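Side-chain contacts in Tll1590 protein (Thermosynechococcus elongatus, PDB 6LDQ), which is a glycosyltransferase-family protein with a glycosyl transferase 4-like domain of the GT-B type: residues E38-A42 / A43-V47; T51-D55 / P56-D60; I62-S65 / P66-T70; E201-A204 / L205-Q209. All coordinates share one frame; numbering follows the deposited sequence.

Interaction 1 (E38-A42 / A43-V47); sequences EALAA and AGWHV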
# COMPACT_ATOMS: atom_id res chain seq x y z
N GLU A 38 4.61 -5.30 10.51
CA GLU A 38 5.24 -6.00 11.63
C GLU A 38 4.40 -7.19 12.09
O GLU A 38 4.94 -8.28 12.36
CB GLU A 38 5.48 -5.04 12.79
CG GLU A 38 6.78 -4.23 12.66
CD GLU A 38 6.68 -2.85 13.27
OE1 GLU A 38 5.78 -2.64 14.11
OE2 GLU A 38 7.52 -1.98 12.92
N ALA A 39 3.08 -7.01 12.20
CA ALA A 39 2.24 -8.15 12.54
C ALA A 39 2.25 -9.18 11.41
O ALA A 39 2.31 -10.39 11.66
CB ALA A 39 0.81 -7.69 12.85
N LEU A 40 2.25 -8.72 10.16
CA LEU A 40 2.33 -9.65 9.03
C LEU A 40 3.59 -10.50 9.12
O LEU A 40 3.54 -11.73 8.95
CB LEU A 40 2.30 -8.89 7.71
CG LEU A 40 0.93 -8.41 7.22
CD1 LEU A 40 1.11 -7.40 6.10
CD2 LEU A 40 0.11 -9.60 6.76
N ALA A 41 4.74 -9.86 9.38
CA ALA A 41 6.01 -10.58 9.45
C ALA A 41 6.05 -11.56 10.62
O ALA A 41 6.65 -12.63 10.50
CB ALA A 41 7.16 -9.60 9.55
N ALA A 42 5.42 -11.20 11.74
CA ALA A 42 5.23 -12.14 12.84
C ALA A 42 4.55 -13.42 12.38
O ALA A 42 4.90 -14.51 12.85
CB ALA A 42 4.41 -11.47 13.95
N ALA A 43 3.57 -13.32 11.48
CA ALA A 43 2.94 -14.48 10.88
C ALA A 43 3.77 -15.12 9.78
O ALA A 43 3.33 -16.12 9.20
CB ALA A 43 1.55 -14.11 10.33
N GLY A 44 4.95 -14.58 9.46
CA GLY A 44 5.88 -15.23 8.55
C GLY A 44 6.08 -14.55 7.22
O GLY A 44 6.85 -15.07 6.40
N TRP A 45 5.45 -13.40 6.97
CA TRP A 45 5.63 -12.70 5.71
C TRP A 45 6.96 -11.96 5.70
O TRP A 45 7.40 -11.42 6.73
CB TRP A 45 4.48 -11.72 5.44
CG TRP A 45 3.13 -12.39 5.24
CD1 TRP A 45 2.18 -12.61 6.18
CD2 TRP A 45 2.62 -12.95 4.02
NE1 TRP A 45 1.11 -13.27 5.63
CE2 TRP A 45 1.35 -13.49 4.31
CE3 TRP A 45 3.13 -13.05 2.72
CZ2 TRP A 45 0.58 -14.11 3.34
CZ3 TRP A 45 2.36 -13.68 1.77
CH2 TRP A 45 1.09 -14.19 2.08
N HIS A 46 7.59 -11.92 4.54
CA HIS A 46 8.79 -11.10 4.34
C HIS A 46 8.33 -9.73 3.82
O HIS A 46 7.88 -9.63 2.67
CB HIS A 46 9.74 -11.78 3.36
CG HIS A 46 10.10 -13.18 3.75
ND1 HIS A 46 11.01 -13.94 3.04
CD2 HIS A 46 9.68 -13.96 4.78
CE1 HIS A 46 11.13 -15.13 3.62
NE2 HIS A 46 10.33 -15.16 4.67
N VAL A 47 8.43 -8.69 4.65
CA VAL A 47 7.74 -7.41 4.42
C VAL A 47 8.75 -6.26 4.34
O VAL A 47 9.43 -5.96 5.32
CB VAL A 47 6.74 -7.10 5.54
CG1 VAL A 47 6.02 -5.75 5.22
CG2 VAL A 47 5.77 -8.25 5.78
O HOH W 1 8.95 -12.97 8.89
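L40 and W45 meet where the helix ending at A42 gives way to the loop that leads into the next strand. Backbone bonds make the turn. A43 N donates to A39 O over 3.2 Å, a helical i to i+4 bond. G44 then leaves helical angles with a positive phi of 112°, and its N reaches A41 O at 2.8 Å, approaching from above the carbonyl plane. W45 N closes the reversal on L40 O at 3.2 Å, along a nearly straight N-H line (167°). Positive phi at the glycine and the bonds back into the last helical turn identify a Schellman motif. One water donates to both A41 O and W45 O, tying the two sides together, and A41 CA makes a short C-H contact to the same W45 carbonyl.

The apolar contacts lie on the inner side. L40 CD2 rests 3.7 Å from W45 CD1, while L40 O lies at the indole edge, near the ring plane. With CG of W45 beside its own backbone N (chi1 -66°), the CD1 corner of the indole is turned to the leucine. V47 sends CG2 to L40 CB at 4.0 Å and also to A41 CB.

Below this layer, helix 200-216 packs on A39 and L40, with Y211 edge-to-face on W45, and strand 8-11 touches L40, W45 and V47; V47 itself opens strand 47-52, bonded to strand 68-73.

Interaction 2 (T51-D55 / P56-D60); sequences TRKTD and PNDPD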
# COMPACT_ATOMS: atom_id res chain seq x y z
N THR A 51 8.04 4.34 2.76
CA THR A 51 7.47 5.66 2.97
C THR A 51 8.50 6.67 2.49
O THR A 51 9.63 6.32 2.13
CB THR A 51 7.06 5.86 4.45
OG1 THR A 51 6.38 7.13 4.61
CG2 THR A 51 8.26 5.78 5.40
N ARG A 52 8.10 7.94 2.42
CA ARG A 52 9.01 8.97 1.98
C ARG A 52 9.90 9.43 3.13
O ARG A 52 9.52 9.37 4.30
CB ARG A 52 8.25 10.17 1.38
CG ARG A 52 7.39 10.94 2.39
CD ARG A 52 6.61 12.08 1.68
NE ARG A 52 7.49 12.77 0.76
CZ ARG A 52 8.10 13.92 1.04
NH1 ARG A 52 7.87 14.50 2.21
NH2 ARG A 52 8.93 14.48 0.17
N LYS A 53 11.10 9.90 2.77
CA LYS A 53 11.93 10.61 3.72
C LYS A 53 11.37 12.00 3.97
O LYS A 53 10.89 12.66 3.04
CB LYS A 53 13.35 10.75 3.18
CG LYS A 53 14.22 9.58 3.40
CD LYS A 53 15.64 9.96 3.06
CE LYS A 53 16.60 8.84 3.42
NZ LYS A 53 17.95 9.08 2.82
N THR A 54 11.44 12.44 5.22
CA THR A 54 10.97 13.77 5.59
C THR A 54 12.05 14.59 6.29
O THR A 54 11.77 15.67 6.82
CB THR A 54 9.72 13.66 6.47
OG1 THR A 54 10.03 13.00 7.70
CG2 THR A 54 8.62 12.87 5.75
N ASP A 55 13.30 14.09 6.30
CA ASP A 55 14.44 14.83 6.85
C ASP A 55 15.71 14.30 6.21
O ASP A 55 15.83 13.08 6.02
CB ASP A 55 14.51 14.69 8.37
CG ASP A 55 15.57 15.58 8.99
OD1 ASP A 55 16.77 15.30 8.79
OD2 ASP A 55 15.20 16.56 9.66
N PRO A 56 16.67 15.17 5.85
CA PRO A 56 17.92 14.66 5.26
C PRO A 56 18.75 13.80 6.20
O PRO A 56 19.66 13.10 5.74
CB PRO A 56 18.67 15.95 4.86
CG PRO A 56 18.01 17.05 5.60
CD PRO A 56 16.59 16.64 5.84
N ASN A 57 18.48 13.83 7.50
CA ASN A 57 19.13 12.94 8.45
C ASN A 57 18.33 11.66 8.70
O ASN A 57 18.72 10.87 9.56
CB ASN A 57 19.38 13.67 9.77
CG ASN A 57 20.20 14.94 9.58
OD1 ASN A 57 19.77 16.03 9.94
ND2 ASN A 57 21.38 14.79 8.99
N ASP A 58 17.24 11.44 7.96
CA ASP A 58 16.48 10.21 8.10
C ASP A 58 17.34 9.00 7.72
O ASP A 58 18.09 9.06 6.74
CB ASP A 58 15.24 10.22 7.20
CG ASP A 58 14.05 10.90 7.84
OD1 ASP A 58 14.16 11.34 9.00
OD2 ASP A 58 13.01 10.98 7.16
N PRO A 59 17.23 7.90 8.45
CA PRO A 59 17.87 6.65 7.99
C PRO A 59 17.13 6.08 6.78
O PRO A 59 15.92 6.26 6.62
CB PRO A 59 17.74 5.73 9.20
CG PRO A 59 16.47 6.23 9.86
CD PRO A 59 16.56 7.72 9.74
N ASP A 60 17.89 5.39 5.92
CA ASP A 60 17.33 4.82 4.70
C ASP A 60 16.53 3.55 4.99
O ASP A 60 15.42 3.36 4.47
CB ASP A 60 18.48 4.53 3.72
CG ASP A 60 19.24 5.80 3.32
OD1 ASP A 60 18.64 6.65 2.62
OD2 ASP A 60 20.42 5.95 3.71
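D58 turns its carboxylate back onto the backbone of T54 and D55, closing a loop whose tip is a type I beta turn from D55 to D58. OD2 of D58 accepts from T54 N at 2.9 Å, on its anti side and somewhat out of the carboxylate plane; D55 N adds a weak bond to the same oxygen. The turn bond proper runs from D58 N to D55 O at 2.9 Å. At the corner, OD1 of D55 uses its anti lone pair to take N57 N at 2.6 Å, an Asx turn in which the aspartate side chain mimics a backbone carbonyl. CG of D55 lies opposite its own N (chi1 -173°), which carries the carboxylate forward over P56 to this amide. The extended K53 side chain runs antiparallel to that of D58, CG passing 4.0 Å from D58 CB, and ends in a salt bridge to D60; NZ meets OD1 from above the carboxylate plane at 2.5 Å, unusually short and to be taken with caution.

Further out, L78 packs on K53 and P56. R72 of strand 68-73 probably favours the negative charge of D58 by a salt bridge to OD2, the oxygen thus shared by T54 N and R72 NH2.

Interaction 3 (I62-S65 / P66-T70); sequences IEHS and PHCRT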
# COMPACT_ATOMS: atom_id res chain seq x y z
N ILE A 62 15.19 1.00 8.18
CA ILE A 62 15.02 0.69 9.59
C ILE A 62 14.55 -0.75 9.69
O ILE A 62 13.42 -1.07 9.32
CB ILE A 62 14.03 1.62 10.29
CG1 ILE A 62 14.51 3.07 10.21
CG2 ILE A 62 13.86 1.21 11.75
CD1 ILE A 62 13.71 4.02 11.04
N GLU A 63 15.42 -1.62 10.20
CA GLU A 63 15.09 -3.02 10.38
C GLU A 63 14.28 -3.20 11.67
O GLU A 63 14.65 -2.70 12.73
CB GLU A 63 16.37 -3.86 10.41
CG GLU A 63 16.94 -4.13 9.02
CD GLU A 63 18.38 -4.62 9.06
OE1 GLU A 63 18.91 -4.99 8.00
OE2 GLU A 63 18.98 -4.60 10.15
N HIS A 64 13.14 -3.89 11.55
CA HIS A 64 12.34 -4.25 12.70
C HIS A 64 12.50 -5.70 13.11
O HIS A 64 12.34 -6.02 14.28
CB HIS A 64 10.86 -3.95 12.43
CG HIS A 64 10.62 -2.57 11.91
ND1 HIS A 64 10.73 -1.44 12.70
CD2 HIS A 64 10.27 -2.13 10.68
CE1 HIS A 64 10.46 -0.37 11.97
NE2 HIS A 64 10.18 -0.76 10.74
N SER A 65 12.84 -6.57 12.16
CA SER A 65 13.04 -8.00 12.40
C SER A 65 13.74 -8.59 11.18
O SER A 65 13.82 -7.91 10.14
CB SER A 65 11.70 -8.68 12.69
OG SER A 65 11.10 -8.12 13.85
N PRO A 66 14.29 -9.83 11.25
CA PRO A 66 15.04 -10.39 10.11
C PRO A 66 14.33 -10.33 8.77
O PRO A 66 14.99 -10.37 7.73
CB PRO A 66 15.27 -11.84 10.54
CG PRO A 66 15.32 -11.79 12.01
CD PRO A 66 14.37 -10.70 12.44
N HIS A 67 13.00 -10.28 8.75
CA HIS A 67 12.28 -10.22 7.48
C HIS A 67 11.31 -9.05 7.43
O HIS A 67 10.37 -9.09 6.63
CB HIS A 67 11.55 -11.53 7.20
CG HIS A 67 12.37 -12.75 7.47
ND1 HIS A 67 12.21 -13.51 8.61
CD2 HIS A 67 13.35 -13.34 6.75
CE1 HIS A 67 13.06 -14.53 8.58
NE2 HIS A 67 13.76 -14.45 7.46
N CYS A 68 11.52 -8.02 8.24
CA CYS A 68 10.62 -6.86 8.28
C CYS A 68 11.45 -5.59 8.42
O CYS A 68 12.22 -5.46 9.37
CB CYS A 68 9.62 -6.99 9.44
SG CYS A 68 8.58 -5.53 9.70
N ARG A 69 11.27 -4.65 7.49
CA ARG A 69 11.98 -3.38 7.57
C ARG A 69 11.13 -2.27 6.95
O ARG A 69 10.24 -2.52 6.13
CB ARG A 69 13.33 -3.44 6.85
CG ARG A 69 13.24 -3.93 5.43
CD ARG A 69 14.61 -4.30 4.84
NE ARG A 69 14.48 -4.59 3.42
CZ ARG A 69 15.45 -4.45 2.52
NH1 ARG A 69 16.66 -4.05 2.89
NH2 ARG A 69 15.21 -4.74 1.25
N THR A 70 11.44 -1.04 7.33
CA THR A 70 10.93 0.16 6.68
C THR A 70 12.04 0.77 5.84
O THR A 70 13.18 0.88 6.30
CB THR A 70 10.43 1.19 7.70
OG1 THR A 70 9.46 0.58 8.55
CG2 THR A 70 9.77 2.42 7.00
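NE2 of H64 and OG1 of T70 share a short, nearly straight hydrogen bond of 2.7 Å (169°), the hydroxyl lying in the plane of the imidazole at its edge; either group could donate. Behind it the backbone ladder of the hairpin is paired antiparallel. I62 N gives to T70 O at 2.8 Å, and T70 N returns a bond to I62 O of the same length. C68 O takes two donors, H64 N at 2.8 Å and S65 N at 3.1 Å, so that two residues of one strand face one of the other: a classic beta bulge. The type I turn from S65 to C68 is closed by C68 N on S65 O.

Around this frame the packing is modest. The H64 side chain, its CG beside the backbone N (chi1 -50°), leans over the hairpin with CB 3.9 Å from C68 SG, while I62 O sits over one ring face near the rim. R69 CB covers E63 CA, but its guanidinium leads off to a salt bridge with D48. M49 of strand 47-52 touches H64, C68 and T70. Bonding through NE2 to a hydroxyl that can donate or accept the hydrogen bond helps to hold the rotation of the imidazole without settling which tautomer is present.

Interaction 4 (E201-A204 / L205-Q209); sequences EAIA and LQMGQ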
# COMPACT_ATOMS: atom_id res chain seq x y z
N GLU A 201 -2.42 -8.25 15.24
CA GLU A 201 -2.38 -9.68 14.93
C GLU A 201 -3.64 -10.11 14.18
O GLU A 201 -3.56 -10.77 13.13
CB GLU A 201 -2.21 -10.51 16.20
CG GLU A 201 -2.05 -11.98 15.89
CD GLU A 201 -1.99 -12.84 17.12
OE1 GLU A 201 -1.98 -12.28 18.25
OE2 GLU A 201 -1.95 -14.07 16.96
N ALA A 202 -4.83 -9.73 14.68
CA ALA A 202 -6.05 -10.14 14.00
C ALA A 202 -6.09 -9.59 12.58
O ALA A 202 -6.38 -10.32 11.62
CB ALA A 202 -7.30 -9.69 14.77
N ILE A 203 -5.80 -8.30 12.42
CA ILE A 203 -5.84 -7.68 11.10
C ILE A 203 -4.90 -8.40 10.14
O ILE A 203 -5.29 -8.75 9.02
CB ILE A 203 -5.49 -6.18 11.22
CG1 ILE A 203 -6.68 -5.41 11.82
CG2 ILE A 203 -5.09 -5.64 9.86
CD1 ILE A 203 -6.28 -4.20 12.64
N ALA A 204 -3.67 -8.66 10.58
CA ALA A 204 -2.69 -9.31 9.72
C ALA A 204 -3.14 -10.69 9.29
O ALA A 204 -2.89 -11.11 8.15
CB ALA A 204 -1.34 -9.37 10.45
N LEU A 205 -3.80 -11.43 10.19
CA LEU A 205 -4.30 -12.75 9.82
C LEU A 205 -5.35 -12.65 8.72
O LEU A 205 -5.36 -13.46 7.79
CB LEU A 205 -4.90 -13.45 11.05
CG LEU A 205 -3.89 -13.90 12.11
CD1 LEU A 205 -4.66 -14.56 13.25
CD2 LEU A 205 -2.80 -14.83 11.52
N GLN A 206 -6.25 -11.67 8.83
CA GLN A 206 -7.24 -11.49 7.77
C GLN A 206 -6.58 -11.02 6.47
O GLN A 206 -6.92 -11.50 5.38
CB GLN A 206 -8.33 -10.52 8.23
CG GLN A 206 -9.27 -11.12 9.29
CD GLN A 206 -10.18 -12.16 8.69
OE1 GLN A 206 -10.33 -12.24 7.48
NE2 GLN A 206 -10.77 -12.99 9.55
N MET A 207 -5.62 -10.10 6.57
CA MET A 207 -4.90 -9.65 5.38
C MET A 207 -4.10 -10.79 4.75
O MET A 207 -4.14 -11.00 3.53
CB MET A 207 -3.99 -8.48 5.73
CG MET A 207 -3.82 -7.48 4.60
SD MET A 207 -5.32 -6.51 4.33
CE MET A 207 -5.23 -5.41 5.74
N GLY A 208 -3.34 -11.51 5.58
CA GLY A 208 -2.61 -12.67 5.08
C GLY A 208 -3.49 -13.60 4.29
O GLY A 208 -3.12 -14.05 3.21
N GLN A 209 -4.69 -13.89 4.81
CA GLN A 209 -5.61 -14.79 4.13
C GLN A 209 -6.00 -14.24 2.76
O GLN A 209 -6.09 -14.99 1.78
CB GLN A 209 -6.86 -15.02 4.99
CG GLN A 209 -8.13 -15.31 4.19
CD GLN A 209 -8.12 -16.71 3.63
OE1 GLN A 209 -7.45 -17.59 4.17
NE2 GLN A 209 -8.84 -16.92 2.53
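L205 meets E201 one turn earlier in the helix: CG packs against the E201 oxygen, 3.3 Å away, the same atom O that accepts L205 N at 3.0 Å. Its CG lies beside the backbone N (chi1 -70°), which brings the branch point up to that oxygen. Next, Q206 N bonds to A202 O at 3.1 Å. The Q206 side chain bends at chi2; its CB rests 3.6 Å from I203 O, and its amide leads away from the turn. M207 follows with a 2.8 Å bond from its N to I203 O. These bonds repeat the i to i+4 pattern of a regular alpha helix, here the C-terminal helix 200-216 of the modelled chain, which packs against helix 32-42. M207 runs alongside I203 and bends twice so that CE comes within 4.1 Å of I203 CG2. On this buried side Y32 touches M207 and L36 touches I203, while I194 packs on both. G208 N follows with a short bond to A204 O of 2.6 Å. Q209 N turns back to L205 O at 3.1 Å, and its NE2 bonds to Q213 OE1 one turn further on.

In the fold
The four contacts come in series along the chain and lie round one mixed sheet, with strand 61-63 at one outer edge. Interactions 1 and 3, centres about 10 Å apart, are joined directly: V47 N probably bonds to H67 O and R69 N to V47 O, and A41 CB packs on C68 CB. Interaction 1 stands equally close to interaction 4, where A39 and L40 meet A204 and helix 32-42 packs on helix 200-216. Interaction 2 starts at the end of strand 47-52, runs into the following loop and touches interaction 3 through T51 and T70. It is farthest from interaction 4, about 29 Å between centres. Interaction 1 thus lies between the hairpin and the C-terminal helix, touching both.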